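Local atomic coordinates of transcription initiation factor TFIID subunit 6 (Drosophila melanogaster, PDB entry 1TAF), a protein that serves as a histone-fold subunit of the general transcription factor TFIID, pairing with Taf9 in a heterotetramer and helping relay promoter responses to activators and repressors. Residues B[7-13]-B[29-33]. Numbering follows the deposited sequence.
Sequences ISAESMK and AKELA. With ZN (zinc ion), chain G.
In the histone fold of this TAF6 domain, a short N-terminal helix packs across the long central helix, and this contact is that crossing. Residues 7-8 are extended (phi/psi -66/141 and -74/153) and lead into helix 9-18; segment 29-33 is regular helix within 26-53. The two short axes approach to 8.0 Å at 105°, close to perpendicular, with A9 over K30 (CA to CA 4.8 Å). Such a close approach rests on small residues: A9 CB lies 4.1 Å from A29 CB and 4.4 Å from A33 CB, and A33 CB also reaches I7 O (3.2 Å) and S8 O (3.7 Å). No hydrogen bond joins the segments. M12, with chi1 and chi2 both m, packs beside the alanines: its CB is 4.1 Å from A29 CB, its CG 3.8 Å from A33 CB, and its SD 3.9 Å from L32 CB. Apolar side chains of the TAF42 chain pack on M12 and on L32, so this side of the crossing continues into the heterodimer interface. The lysines add their aliphatic parts, K30 CD at 3.3 Å from A9 CB and K13 CE at 3.9 Å from A29 CB, while K13 NZ hydrogen-bonds to L24 O and forms a salt bridge with D26, and K30 NZ bonds to D26 O. Within 7-13, S8 OG donates to S11 OG (2.8 Å). E31 has its CA-to-CB bond pointing away from segment 7-13; with D35 it binds zinc, E31 OE2 lying 2.0 Å from ZN and a water oxygen 2.1 Å from the same ion.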
loop_
_atom_site.group_PDB
_atom_site.type_symbol
_atom_site.label_atom_id
_atom_site.label_comp_id
_atom_site.label_asym_id
_atom_site.label_seq_id
_atom_site.Cartn_x
_atom_site.Cartn_y
_atom_site.Cartn_z
ATOM N N ILE B 7 -9.910 20.102 -9.081
ATOM C CA ILE B 7 -10.975 19.780 -8.143
ATOM C C ILE B 7 -10.872 20.779 -6.989
ATOM O O ILE B 7 -9.774 21.143 -6.573
ATOM C CB ILE B 7 -10.807 18.319 -7.626
ATOM C CG1 ILE B 7 -11.028 17.314 -8.777
ATOM C CG2 ILE B 7 -11.732 18.047 -6.450
ATOM C CD1 ILE B 7 -12.435 17.350 -9.413
ATOM N N SER B 8 -12.008 21.241 -6.490
ATOM C CA SER B 8 -12.014 22.209 -5.395
ATOM C C SER B 8 -11.638 21.590 -4.057
ATOM O O SER B 8 -11.865 20.395 -3.821
ATOM C CB SER B 8 -13.398 22.854 -5.257
ATOM O OG SER B 8 -14.365 21.880 -4.889
ATOM N N ALA B 9 -11.088 22.417 -3.177
ATOM C CA ALA B 9 -10.723 21.986 -1.839
ATOM C C ALA B 9 -12.001 21.624 -1.081
ATOM O O ALA B 9 -11.986 20.779 -0.185
ATOM C CB ALA B 9 -10.009 23.092 -1.136
ATOM N N GLU B 10 -13.118 22.246 -1.466
ATOM C CA GLU B 10 -14.414 21.984 -0.835
ATOM C C GLU B 10 -14.875 20.534 -1.043
ATOM O O GLU B 10 -15.416 19.899 -0.130
ATOM C CB GLU B 10 -15.455 22.965 -1.364
ATOM C CG GLU B 10 -16.803 22.847 -0.702
ATOM C CD GLU B 10 -16.736 23.008 0.810
ATOM O OE1 GLU B 10 -15.900 23.815 1.295
ATOM O OE2 GLU B 10 -17.519 22.319 1.510
ATOM N N SER B 11 -14.608 19.996 -2.229
ATOM C CA SER B 11 -14.965 18.621 -2.553
ATOM C C SER B 11 -14.234 17.616 -1.664
ATOM O O SER B 11 -14.735 16.526 -1.418
ATOM C CB SER B 11 -14.641 18.325 -4.019
ATOM O OG SER B 11 -15.304 19.234 -4.875
ATOM N N MET B 12 -13.042 17.976 -1.196
ATOM C CA MET B 12 -12.248 17.100 -0.329
ATOM C C MET B 12 -12.931 16.976 1.024
ATOM O O MET B 12 -12.853 15.942 1.683
ATOM C CB MET B 12 -10.838 17.669 -0.125
ATOM C CG MET B 12 -10.064 17.947 -1.404
ATOM S SD MET B 12 -9.709 16.475 -2.360
ATOM C CE MET B 12 -11.037 16.490 -3.553
ATOM N N LYS B 13 -13.571 18.062 1.440
ATOM C CA LYS B 13 -14.279 18.117 2.713
ATOM C C LYS B 13 -15.490 17.170 2.703
ATOM O O LYS B 13 -15.755 16.448 3.674
ATOM C CB LYS B 13 -14.760 19.552 2.966
ATOM C CG LYS B 13 -13.735 20.649 2.682
ATOM C CD LYS B 13 -12.785 20.846 3.849
ATOM C CE LYS B 13 -12.272 22.290 3.883
ATOM N NZ LYS B 13 -11.298 22.533 4.990
ATOM N N ALA B 29 -6.887 20.197 2.831
ATOM C CA ALA B 29 -7.867 20.040 1.750
ATOM C C ALA B 29 -7.336 20.609 0.437
ATOM O O ALA B 29 -7.548 20.008 -0.615
ATOM C CB ALA B 29 -9.195 20.712 2.115
ATOM N N LYS B 30 -6.671 21.770 0.494
ATOM C CA LYS B 30 -6.101 22.407 -0.705
ATOM C C LYS B 30 -5.005 21.531 -1.309
ATOM O O LYS B 30 -4.896 21.394 -2.534
ATOM C CB LYS B 30 -5.480 23.771 -0.380
ATOM C CG LYS B 30 -6.388 24.771 0.329
ATOM C CD LYS B 30 -7.579 25.194 -0.504
ATOM C CE LYS B 30 -8.604 25.980 0.334
ATOM N NZ LYS B 30 -9.188 25.172 1.465
ATOM N N GLU B 31 -4.171 20.958 -0.454
ATOM C CA GLU B 31 -3.092 20.108 -0.931
ATOM C C GLU B 31 -3.659 18.890 -1.648
ATOM O O GLU B 31 -3.217 18.549 -2.738
ATOM C CB GLU B 31 -2.209 19.667 0.232
ATOM C CG GLU B 31 -1.050 18.746 -0.177
ATOM C CD GLU B 31 -0.005 19.441 -1.038
ATOM O OE1 GLU B 31 0.010 20.692 -1.098
ATOM O OE2 GLU B 31 0.813 18.732 -1.659
ATOM N N LEU B 32 -4.636 18.241 -1.024
ATOM C CA LEU B 32 -5.283 17.061 -1.583
ATOM C C LEU B 32 -6.005 17.349 -2.892
ATOM O O LEU B 32 -5.978 16.530 -3.805
ATOM C CB LEU B 32 -6.286 16.481 -0.583
ATOM C CG LEU B 32 -5.867 15.275 0.247
ATOM C CD1 LEU B 32 -6.997 14.921 1.167
ATOM C CD2 LEU B 32 -5.541 14.100 -0.654
ATOM N N ALA B 33 -6.695 18.483 -2.956
ATOM C CA ALA B 33 -7.420 18.875 -4.162
ATOM C C ALA B 33 -6.427 19.092 -5.300
ATOM O O ALA B 33 -6.691 18.753 -6.455
ATOM C CB ALA B 33 -8.224 20.151 -3.917
HETATM ZN ZN ZN G . 0.884 16.784 -2.016
HETATM O O HOH W 1 1.278 15.719 -0.237
#